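Local coordinates for protein Two-component system sensor histidine kinase (Bacteroides thetaiotaomicron, PDB 3OTT) that probably senses saccharides through its extracellular beta-propeller and beta-sandwich portion, described here, and relays the signal as a histidine kinase that regulates transcription, at residues F425-T428 with A429-W433; I478-N481 with E482-W486; G455-I458 with A459-N462; Y416-N419 with W420-Y423. All blocks are in the same frame, centred on the assembly; numbering follows the deposited sequence.

How the interactions relate
All four contacts are local and lie on the same side of the chain's centre, in its beta-propeller part. Along the chain the order is interaction 4, 1, 3, 2. Interactions 4 and 1 sit at the start and end of strand 421-426, their centres about 16 Å apart; interaction 3 lies on strand 457-463 of the same sheet, its centre about 12 Å from that of interaction 4. Interaction 2 is the equivalent hairpin of the next blade, 474-508, its centre about 12 Å from that of interaction 1. Phe425 packs on Pro479 and Val485, and Trp433 on Val485, from blade to blade. Both hairpins share an aspartate that accepts a tryptophan NE1.

Interaction 1 (F425-T428 with A429-W433); sequences FEDT and AGQLW
Phe425 and Trp433 run alongside each other across the hairpin that joins strand 421-426 to strand 431-436, the first two strands of a propeller blade. Their rings are almost parallel, with planes 5° apart, but shifted so far that little of one lies above the other; the centroid of the Phe425 ring is 4.8 Å from that of the five-membered ring of Trp433. The slide brings Trp433 CB over one face of the Phe425 ring, a CH-pi contact at 3.8 Å from its centroid. Phe425 takes its place with CG between its own N and carbonyl carbon, chi1 71°. Ile477 and Val485 of the next blade touch both residues.

Backbone bonds close the hairpin. Phe425 and Trp433 form a hydrogen-bonded antiparallel pair, with Trp433 N giving to Phe425 O at 2.8 Å, and Asp427 N gives to Gln431 O at 2.9 Å.

The carboxylate of Asp427 fills the turn. Its OD1 accepts from Ala429 N at 2.8 Å and from Gln431 N at 2.9 Å, the two amides reaching it from opposite faces of the carboxylate plane. Its OD2 takes the indole N-H of Trp433, NE1 to OD2 3.0 Å, which arrives above the carboxylate plane though the oxygen lies close to the plane of the indole.

Glu426, on the opposite sheet face with Leu432, sends its carboxylate to a salt bridge with Lys446. With three N-H groups converging on Asp427, its negative charge is probably stabilised, and one side chain bridges the turn and helps set the rotation of the indole.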
loop_
_atom_site.group_PDB
_atom_site.type_symbol
_atom_site.label_atom_id
_atom_site.label_comp_id
_atom_site.label_asym_id
_atom_site.label_seq_id
_atom_site.Cartn_x
_atom_site.Cartn_y
_atom_site.Cartn_z
ATOM N N PHE B 425 -32.835 14.727 2.416
ATOM C CA PHE B 425 -33.041 15.609 1.250
ATOM C C PHE B 425 -33.545 16.958 1.704
ATOM O O PHE B 425 -33.990 17.083 2.834
ATOM C CB PHE B 425 -33.992 14.980 0.168
ATOM C CG PHE B 425 -35.474 14.902 0.590
ATOM C CD1 PHE B 425 -36.011 13.706 1.126
ATOM C CD2 PHE B 425 -36.314 15.985 0.452
ATOM C CE1 PHE B 425 -37.359 13.603 1.504
ATOM C CE2 PHE B 425 -37.712 15.922 0.850
ATOM C CZ PHE B 425 -38.222 14.718 1.375
ATOM N N GLU B 426 -33.529 17.953 0.807
ATOM C CA GLU B 426 -34.064 19.278 1.109
ATOM C C GLU B 426 -35.351 19.495 0.292
ATOM O O GLU B 426 -35.359 19.198 -0.888
ATOM C CB GLU B 426 -33.045 20.413 0.861
ATOM C CG GLU B 426 -33.648 21.842 1.251
ATOM C CD GLU B 426 -32.832 23.115 0.796
ATOM O OE1 GLU B 426 -31.663 23.024 0.401
ATOM O OE2 GLU B 426 -33.381 24.252 0.845
ATOM N N ASP B 427 -36.436 19.972 0.933
ATOM C CA ASP B 427 -37.648 20.232 0.193
ATOM C C ASP B 427 -37.575 21.584 -0.495
ATOM O O ASP B 427 -36.527 22.205 -0.510
ATOM C CB ASP B 427 -38.922 20.063 1.038
ATOM C CG ASP B 427 -39.057 21.090 2.177
ATOM O OD1 ASP B 427 -38.343 22.114 2.212
ATOM O OD2 ASP B 427 -39.924 20.850 3.061
ATOM N N THR B 428 -38.677 22.040 -1.054
ATOM C CA THR B 428 -38.674 23.302 -1.779
ATOM C C THR B 428 -38.958 24.477 -0.824
ATOM O O THR B 428 -39.158 25.632 -1.269
ATOM C CB THR B 428 -39.711 23.285 -2.939
ATOM O OG1 THR B 428 -41.014 23.257 -2.370
ATOM C CG2 THR B 428 -39.560 22.043 -3.848
ATOM N N ALA B 429 -38.961 24.217 0.487
ATOM C CA ALA B 429 -39.244 25.311 1.437
ATOM C C ALA B 429 -38.153 25.530 2.510
ATOM O O ALA B 429 -38.461 25.898 3.623
ATOM C CB ALA B 429 -40.638 25.117 2.075
ATOM N N GLY B 430 -36.880 25.285 2.182
ATOM C CA GLY B 430 -35.788 25.502 3.133
ATOM C C GLY B 430 -35.719 24.433 4.221
ATOM O O GLY B 430 -34.994 24.577 5.211
ATOM N N GLN B 431 -36.440 23.342 4.071
ATOM C CA GLN B 431 -36.389 22.366 5.155
ATOM C C GLN B 431 -35.591 21.092 4.804
ATOM O O GLN B 431 -35.715 20.565 3.729
ATOM C CB GLN B 431 -37.823 22.033 5.634
ATOM C CG GLN B 431 -38.634 23.214 6.223
ATOM C CD GLN B 431 -40.049 22.778 6.512
ATOM O OE1 GLN B 431 -40.691 22.117 5.675
ATOM N NE2 GLN B 431 -40.549 23.095 7.716
ATOM N N LEU B 432 -34.810 20.579 5.738
ATOM C CA LEU B 432 -34.110 19.310 5.551
ATOM C C LEU B 432 -34.925 18.188 6.127
ATOM O O LEU B 432 -35.397 18.311 7.232
ATOM C CB LEU B 432 -32.801 19.373 6.305
ATOM C CG LEU B 432 -31.422 19.238 5.685
ATOM C CD1 LEU B 432 -31.414 19.813 4.274
ATOM C CD2 LEU B 432 -30.452 19.914 6.681
ATOM N N TRP B 433 -35.131 17.117 5.372
ATOM C CA TRP B 433 -35.926 15.940 5.816
ATOM C C TRP B 433 -34.881 14.854 6.095
ATOM O O TRP B 433 -34.044 14.567 5.221
ATOM C CB TRP B 433 -36.889 15.511 4.695
ATOM C CG TRP B 433 -38.121 16.400 4.617
ATOM C CD1 TRP B 433 -38.186 17.728 4.212
ATOM C CD2 TRP B 433 -39.465 16.028 4.960
ATOM N NE1 TRP B 433 -39.482 18.176 4.268
ATOM C CE2 TRP B 433 -40.280 17.162 4.745
ATOM C CE3 TRP B 433 -40.056 14.830 5.400
ATOM C CZ2 TRP B 433 -41.666 17.149 4.993
ATOM C CZ3 TRP B 433 -41.447 14.806 5.645
ATOM C CH2 TRP B 433 -42.228 15.962 5.449
#

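Interaction 2 (I478-N481 with E482-W486); sequences IPDN and EGNVW
The indole of Trp486 is met at its edge, near the ring plane, by the carboxylate of Asp480 and by Ile478 O. All three residues belong to the beta hairpin of strands 474-479 and 485-489, the first two strands of a propeller blade. The carboxylate stands steeply to the indole, the two planes 72° apart, and passes its OD2 to the pyrrole N-H: Trp486 NE1 to Asp480 OD2 is 2.9 Å, with an angle of 167° at the hydrogen. From outside the hairpin, Ile495 and Lys497 of strand 495-499 and Pro543 also touch the indole.

Ile478 and Trp486 form the hydrogen-bonded antiparallel pair: Ile478 N gives to Trp486 O at 2.7 Å and Trp486 N gives to Ile478 O at 2.8 Å. Pro479 and Val485 follow as a non-hydrogen-bonded pair on the other face, turned to the preceding blade. Asp480 N then reaches Asn484 O at 2.8 Å, and the chain turns through Asn481, Glu482 and Gly483, the last with positive phi.

Glu482 OE2 makes a salt bridge with Lys544. Gly483 O accepts from Arg501, which lies between strands 495-499 and 504-508 of the same blade.

Asn484 extends next to Asp480, and the carboxylate oxygen that holds the indole has a second donor. Two N-H groups thus grip one buried aspartate oxygen: besides the indole, Asn484 ND2 meets Asp480 OD2 at 2.6 Å, nearly in line with the carboxylate C-O bond and within 10° of the plane of its own amide.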
loop_
_atom_site.group_PDB
_atom_site.type_symbol
_atom_site.label_atom_id
_atom_site.label_comp_id
_atom_site.label_asym_id
_atom_site.label_seq_id
_atom_site.Cartn_x
_atom_site.Cartn_y
_atom_site.Cartn_z
ATOM N N ILE B 478 -38.385 9.924 -0.111
ATOM C CA ILE B 478 -38.280 10.530 -1.442
ATOM C C ILE B 478 -39.473 11.465 -1.801
ATOM O O ILE B 478 -40.642 11.049 -1.723
ATOM C CB ILE B 478 -38.037 9.426 -2.514
ATOM C CG1 ILE B 478 -36.920 8.481 -2.002
ATOM C CG2 ILE B 478 -37.721 10.056 -3.897
ATOM C CD1 ILE B 478 -35.980 7.940 -2.969
ATOM N N PRO B 479 -39.193 12.747 -2.135
ATOM C CA PRO B 479 -40.282 13.590 -2.628
ATOM C C PRO B 479 -40.799 13.134 -4.000
ATOM O O PRO B 479 -40.056 12.618 -4.812
ATOM C CB PRO B 479 -39.655 15.014 -2.737
ATOM C CG PRO B 479 -38.183 14.776 -2.911
ATOM C CD PRO B 479 -37.894 13.458 -2.127
ATOM N N ASP B 480 -42.096 13.306 -4.175
ATOM C CA ASP B 480 -42.850 13.290 -5.430
ATOM C C ASP B 480 -42.617 14.487 -6.283
ATOM O O ASP B 480 -41.981 15.425 -5.833
ATOM C CB ASP B 480 -44.353 13.512 -5.047
ATOM C CG ASP B 480 -45.109 12.317 -5.225
ATOM O OD1 ASP B 480 -44.522 11.454 -5.941
ATOM O OD2 ASP B 480 -46.204 12.195 -4.651
ATOM N N ASN B 481 -43.264 14.498 -7.449
ATOM C CA ASN B 481 -43.528 15.718 -8.176
ATOM C C ASN B 481 -44.962 16.118 -7.979
ATOM O O ASN B 481 -45.484 16.853 -8.778
ATOM C CB ASN B 481 -43.293 15.552 -9.685
ATOM C CG ASN B 481 -41.872 15.150 -10.009
ATOM O OD1 ASN B 481 -41.643 14.297 -10.872
ATOM N ND2 ASN B 481 -40.905 15.748 -9.312
ATOM N N GLU B 482 -45.589 15.595 -6.931
ATOM C CA GLU B 482 -46.971 15.826 -6.632
ATOM C C GLU B 482 -47.111 16.430 -5.224
ATOM O O GLU B 482 -48.198 16.450 -4.672
ATOM C CB GLU B 482 -47.796 14.501 -6.765
ATOM C CG GLU B 482 -47.849 13.903 -8.177
ATOM C CD GLU B 482 -48.455 14.886 -9.247
ATOM O OE1 GLU B 482 -49.398 15.667 -8.926
ATOM O OE2 GLU B 482 -47.989 14.886 -10.414
ATOM N N GLY B 483 -46.014 16.942 -4.677
ATOM C CA GLY B 483 -45.983 17.444 -3.318
ATOM C C GLY B 483 -46.109 16.425 -2.159
ATOM O O GLY B 483 -46.611 16.814 -1.099
ATOM N N ASN B 484 -45.683 15.159 -2.327
ATOM C CA ASN B 484 -45.688 14.179 -1.212
ATOM C C ASN B 484 -44.339 13.649 -0.895
ATOM O O ASN B 484 -43.454 13.724 -1.710
ATOM C CB ASN B 484 -46.509 12.919 -1.548
ATOM C CG ASN B 484 -47.914 13.241 -1.943
ATOM O OD1 ASN B 484 -48.666 13.788 -1.154
ATOM N ND2 ASN B 484 -48.272 12.923 -3.193
ATOM N N VAL B 485 -44.212 13.012 0.261
ATOM C CA VAL B 485 -42.978 12.373 0.655
ATOM C C VAL B 485 -43.266 10.885 0.858
ATOM O O VAL B 485 -44.163 10.500 1.632
ATOM C CB VAL B 485 -42.367 12.991 1.952
ATOM C CG1 VAL B 485 -41.065 12.291 2.260
ATOM C CG2 VAL B 485 -42.098 14.455 1.800
ATOM N N TRP B 486 -42.510 10.056 0.175
ATOM C CA TRP B 486 -42.727 8.620 0.208
ATOM C C TRP B 486 -41.603 8.014 1.030
ATOM O O TRP B 486 -40.450 8.473 0.951
ATOM C CB TRP B 486 -42.753 8.009 -1.204
ATOM C CG TRP B 486 -43.919 8.487 -2.020
ATOM C CD1 TRP B 486 -43.998 9.641 -2.739
ATOM C CD2 TRP B 486 -45.158 7.833 -2.183
ATOM N NE1 TRP B 486 -45.208 9.758 -3.330
ATOM C CE2 TRP B 486 -45.957 8.660 -3.009
ATOM C CE3 TRP B 486 -45.693 6.643 -1.687
ATOM C CZ2 TRP B 486 -47.267 8.326 -3.378
ATOM C CZ3 TRP B 486 -47.008 6.293 -2.051
ATOM C CH2 TRP B 486 -47.781 7.130 -2.896
#

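Interaction 3 (G455-I458 with A459-N462); sequences GQYI and AEQN
Tyr457 and Glu460 meet through their polar ends, the phenol hydroxyl giving its proton to the carboxylate. Tyr457 OH lies 2.9 Å from Glu460 OE2 and uses the syn lone pair of that oxygen, on the side of OE1. The second oxygen, Glu460 OE1, comes to the rim of the phenol ring near its plane, 3.6 Å from Tyr457 CE2. Ring and carboxylate planes are 37° apart.

Torsions on both sides bring the groups together. Tyr457 has CG opposite its N (chi1 -168°), while the chain of Glu460 folds back at chi2 (72°). Between them, Ala459 N is near Tyr457 CD2, at 4.1 Å.

Farther out, Glu460 OE1 accepts from the backbone N of Asp445, and Lys448 of helix 446-451 touches both Tyr457 and Glu460. Tyr457 and Ala459 bond through their backbones to strand 403-410, and their side chains pack on Val444 of strand 441-445; Gln461 bonds by its backbone to Val443.

The span is an interrupted strand, 457-463, lying between these two neighbours in the propeller sheet. With one carboxylate oxygen held by the phenol and the other by a backbone amide, the rotation of Glu460 is fixed and its charge is probably stabilised.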
loop_
_atom_site.group_PDB
_atom_site.type_symbol
_atom_site.label_atom_id
_atom_site.label_comp_id
_atom_site.label_asym_id
_atom_site.label_seq_id
_atom_site.Cartn_x
_atom_site.Cartn_y
_atom_site.Cartn_z
ATOM N N GLY B 455 -25.189 23.195 19.751
ATOM C CA GLY B 455 -24.604 21.890 20.102
ATOM C C GLY B 455 -25.632 20.769 20.277
ATOM O O GLY B 455 -25.285 19.588 20.202
ATOM N N GLN B 456 -26.875 21.153 20.539
ATOM C CA GLN B 456 -28.032 20.336 20.267
ATOM C C GLN B 456 -29.158 21.149 19.519
ATOM O O GLN B 456 -29.696 22.118 20.023
ATOM C CB GLN B 456 -28.546 19.798 21.591
ATOM C CG GLN B 456 -29.563 18.666 21.488
ATOM C CD GLN B 456 -29.996 18.131 22.880
ATOM O OE1 GLN B 456 -30.534 18.873 23.714
ATOM N NE2 GLN B 456 -29.783 16.839 23.106
ATOM N N TYR B 457 -29.566 20.733 18.345
ATOM C CA TYR B 457 -30.657 21.424 17.678
ATOM C C TYR B 457 -32.040 20.770 17.910
ATOM O O TYR B 457 -32.196 19.546 17.724
ATOM C CB TYR B 457 -30.382 21.487 16.190
ATOM C CG TYR B 457 -31.317 22.441 15.520
ATOM C CD1 TYR B 457 -31.091 23.831 15.613
ATOM C CD2 TYR B 457 -32.460 21.995 14.846
ATOM C CE1 TYR B 457 -31.938 24.714 15.030
ATOM C CE2 TYR B 457 -33.328 22.899 14.265
ATOM C CZ TYR B 457 -33.045 24.262 14.359
ATOM O OH TYR B 457 -33.881 25.222 13.819
ATOM N N ILE B 458 -33.046 21.571 18.265
ATOM C CA ILE B 458 -34.392 21.024 18.383
ATOM C C ILE B 458 -35.233 21.151 17.084
ATOM O O ILE B 458 -35.547 22.261 16.619
ATOM C CB ILE B 458 -35.204 21.624 19.567
ATOM C CG1 ILE B 458 -34.351 21.805 20.847
ATOM C CG2 ILE B 458 -36.500 20.830 19.773
ATOM C CD1 ILE B 458 -33.981 20.535 21.641
ATOM N N ALA B 459 -35.611 20.007 16.536
ATOM C CA ALA B 459 -36.243 19.904 15.235
ATOM C C ALA B 459 -37.605 20.504 15.288
ATOM O O ALA B 459 -38.325 20.242 16.222
ATOM C CB ALA B 459 -36.394 18.447 14.831
ATOM N N GLU B 460 -37.991 21.221 14.239
ATOM C CA GLU B 460 -39.333 21.802 14.163
ATOM C C GLU B 460 -40.420 20.691 14.187
ATOM O O GLU B 460 -41.470 20.856 14.787
ATOM C CB GLU B 460 -39.473 22.678 12.889
ATOM C CG GLU B 460 -38.817 24.107 12.978
ATOM C CD GLU B 460 -37.270 24.134 12.953
ATOM O OE1 GLU B 460 -36.586 23.138 12.676
ATOM O OE2 GLU B 460 -36.691 25.186 13.241
ATOM N N GLN B 461 -40.158 19.574 13.509
ATOM C CA GLN B 461 -41.167 18.526 13.347
ATOM C C GLN B 461 -40.501 17.194 13.443
ATOM O O GLN B 461 -39.318 17.036 13.061
ATOM C CB GLN B 461 -41.885 18.601 11.973
ATOM C CG GLN B 461 -42.723 19.889 11.704
ATOM C CD GLN B 461 -43.515 19.881 10.333
ATOM O OE1 GLN B 461 -43.042 19.367 9.322
ATOM N NE2 GLN B 461 -44.714 20.453 10.335
ATOM N N ASN B 462 -41.288 16.198 13.844
ATOM C CA ASN B 462 -40.801 14.793 13.865
ATOM C C ASN B 462 -41.960 13.937 13.459
ATOM O O ASN B 462 -43.098 14.214 13.802
ATOM C CB ASN B 462 -40.169 14.448 15.250
ATOM C CG ASN B 462 -39.832 12.925 15.432
ATOM O OD1 ASN B 462 -40.520 12.213 16.211
ATOM N ND2 ASN B 462 -38.777 12.435 14.745
#

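Interaction 4 (Y416-N419 with W420-Y423); sequences YNTN and WTYY
Thr421 OG1 gives its proton to Thr418 O at 2.7 Å, a side-chain to backbone bond across the junction of loop and strand. The donor sits 19° out of the carbonyl plane, with a C=O...donor angle of 138°. In Thr421, OG1 lies beside the backbone N and opposite the carbonyl carbon (chi1 -67°), which turns the hydroxyl back toward the loop. The Thr418 hydroxyl is also near, its OG1 3.3 Å from Thr421 OG1, and the two threonine side chains run at a slant to each other.

One residue earlier the loop is held by its own side chain. Asn417 OD1 accepts from Asn419 N at 3.0 Å, an Asx turn, in a fairly straight bond; the donor is tilted from the plane of the amide carbonyl.

Loop and strand here belong to a propeller blade whose first strand is 421-426. The loop arrives from strand 403-410 of the preceding four-stranded group. Asn419 and Thr421 bond by their backbones to Ser393 and Thr390 of that group, and the side chains of both Thr418 and Thr421 pack on Ile434 of strand 431-436.

The indole of Trp420 turns back beside the carbonyl of Asn419: CD1 is 3.4 Å from Asn419 C, and CB of Asn419 is 4.1 Å from Trp420 CD1. The indole also packs on Cys437 and Leu438, and on Arg131 of the second subunit. Farther along, Tyr422 and Tyr423 both face Ser435 in a classic beta bulge, and the ring of Tyr423 stacks with His377.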
loop_
_atom_site.group_PDB
_atom_site.type_symbol
_atom_site.label_atom_id
_atom_site.label_comp_id
_atom_site.label_asym_id
_atom_site.label_seq_id
_atom_site.Cartn_x
_atom_site.Cartn_y
_atom_site.Cartn_z
ATOM N N TYR B 416 -35.889 11.253 20.914
ATOM C CA TYR B 416 -35.361 10.686 19.718
ATOM C C TYR B 416 -34.298 11.624 19.189
ATOM O O TYR B 416 -34.329 12.837 19.423
ATOM C CB TYR B 416 -36.475 10.519 18.691
ATOM C CG TYR B 416 -37.683 9.774 19.220
ATOM C CD1 TYR B 416 -38.927 10.388 19.237
ATOM C CD2 TYR B 416 -37.577 8.429 19.670
ATOM C CE1 TYR B 416 -40.037 9.722 19.712
ATOM C CE2 TYR B 416 -38.675 7.742 20.151
ATOM C CZ TYR B 416 -39.917 8.393 20.169
ATOM O OH TYR B 416 -41.062 7.751 20.643
ATOM N N ASN B 417 -33.344 11.067 18.471
ATOM C CA ASN B 417 -32.286 11.877 17.978
ATOM C C ASN B 417 -31.869 11.337 16.619
ATOM O O ASN B 417 -32.435 10.332 16.124
ATOM C CB ASN B 417 -31.120 11.903 18.975
ATOM C CG ASN B 417 -30.477 10.527 19.147
ATOM O OD1 ASN B 417 -30.152 9.853 18.157
ATOM N ND2 ASN B 417 -30.304 10.100 20.401
ATOM N N THR B 418 -30.815 11.950 16.089
ATOM C CA THR B 418 -30.386 11.769 14.723
ATOM C C THR B 418 -29.045 10.996 14.588
ATOM O O THR B 418 -28.442 10.953 13.525
ATOM C CB THR B 418 -30.362 13.198 14.128
ATOM O OG1 THR B 418 -30.613 13.162 12.750
ATOM C CG2 THR B 418 -29.087 13.879 14.383
ATOM N N ASN B 419 -28.585 10.361 15.664
ATOM C CA ASN B 419 -27.313 9.601 15.672
ATOM C C ASN B 419 -27.129 8.639 14.514
ATOM O O ASN B 419 -26.071 8.607 13.897
ATOM C CB ASN B 419 -27.183 8.776 16.965
ATOM C CG ASN B 419 -26.830 9.630 18.163
ATOM O OD1 ASN B 419 -26.466 10.826 18.033
ATOM N ND2 ASN B 419 -26.941 9.026 19.366
ATOM N N TRP B 420 -28.176 7.850 14.243
ATOM C CA TRP B 420 -28.183 6.919 13.128
ATOM C C TRP B 420 -29.020 7.438 11.969
ATOM O O TRP B 420 -30.184 7.139 11.882
ATOM C CB TRP B 420 -28.688 5.538 13.600
ATOM C CG TRP B 420 -27.785 4.903 14.657
ATOM C CD1 TRP B 420 -26.496 5.287 14.993
ATOM C CD2 TRP B 420 -28.093 3.771 15.485
ATOM N NE1 TRP B 420 -26.002 4.452 15.958
ATOM C CE2 TRP B 420 -26.947 3.507 16.274
ATOM C CE3 TRP B 420 -29.219 2.931 15.615
ATOM C CZ2 TRP B 420 -26.898 2.448 17.213
ATOM C CZ3 TRP B 420 -29.172 1.864 16.546
ATOM C CH2 TRP B 420 -28.010 1.639 17.334
ATOM N N THR B 421 -28.409 8.185 11.071
ATOM C CA THR B 421 -29.077 8.794 9.920
ATOM C C THR B 421 -28.910 8.008 8.637
ATOM O O THR B 421 -27.782 7.658 8.294
ATOM C CB THR B 421 -28.577 10.273 9.722
ATOM O OG1 THR B 421 -29.042 11.026 10.857
ATOM C CG2 THR B 421 -29.252 10.907 8.446
ATOM N N TYR B 422 -30.023 7.719 7.936
ATOM C CA TYR B 422 -30.002 6.850 6.742
ATOM C C TYR B 422 -30.174 7.610 5.463
ATOM O O TYR B 422 -29.667 7.135 4.455
ATOM C CB TYR B 422 -31.085 5.719 6.761
ATOM C CG TYR B 422 -30.616 4.553 7.617
ATOM C CD1 TYR B 422 -30.319 4.745 8.977
ATOM C CD2 TYR B 422 -30.390 3.282 7.057
ATOM C CE1 TYR B 422 -29.838 3.685 9.786
ATOM C CE2 TYR B 422 -29.899 2.209 7.874
ATOM C CZ TYR B 422 -29.635 2.432 9.223
ATOM O OH TYR B 422 -29.176 1.417 10.026
ATOM N N TYR B 423 -30.881 8.751 5.495
ATOM C CA TYR B 423 -31.221 9.462 4.267
ATOM C C TYR B 423 -31.575 10.901 4.597
ATOM O O TYR B 423 -32.103 11.222 5.695
ATOM C CB TYR B 423 -32.419 8.780 3.558
ATOM C CG TYR B 423 -32.327 8.625 2.063
ATOM C CD1 TYR B 423 -31.410 7.726 1.487
ATOM C CD2 TYR B 423 -33.158 9.349 1.214
ATOM C CE1 TYR B 423 -31.312 7.558 0.100
ATOM C CE2 TYR B 423 -33.056 9.197 -0.176
ATOM C CZ TYR B 423 -32.140 8.285 -0.706
ATOM O OH TYR B 423 -32.028 8.143 -2.072
#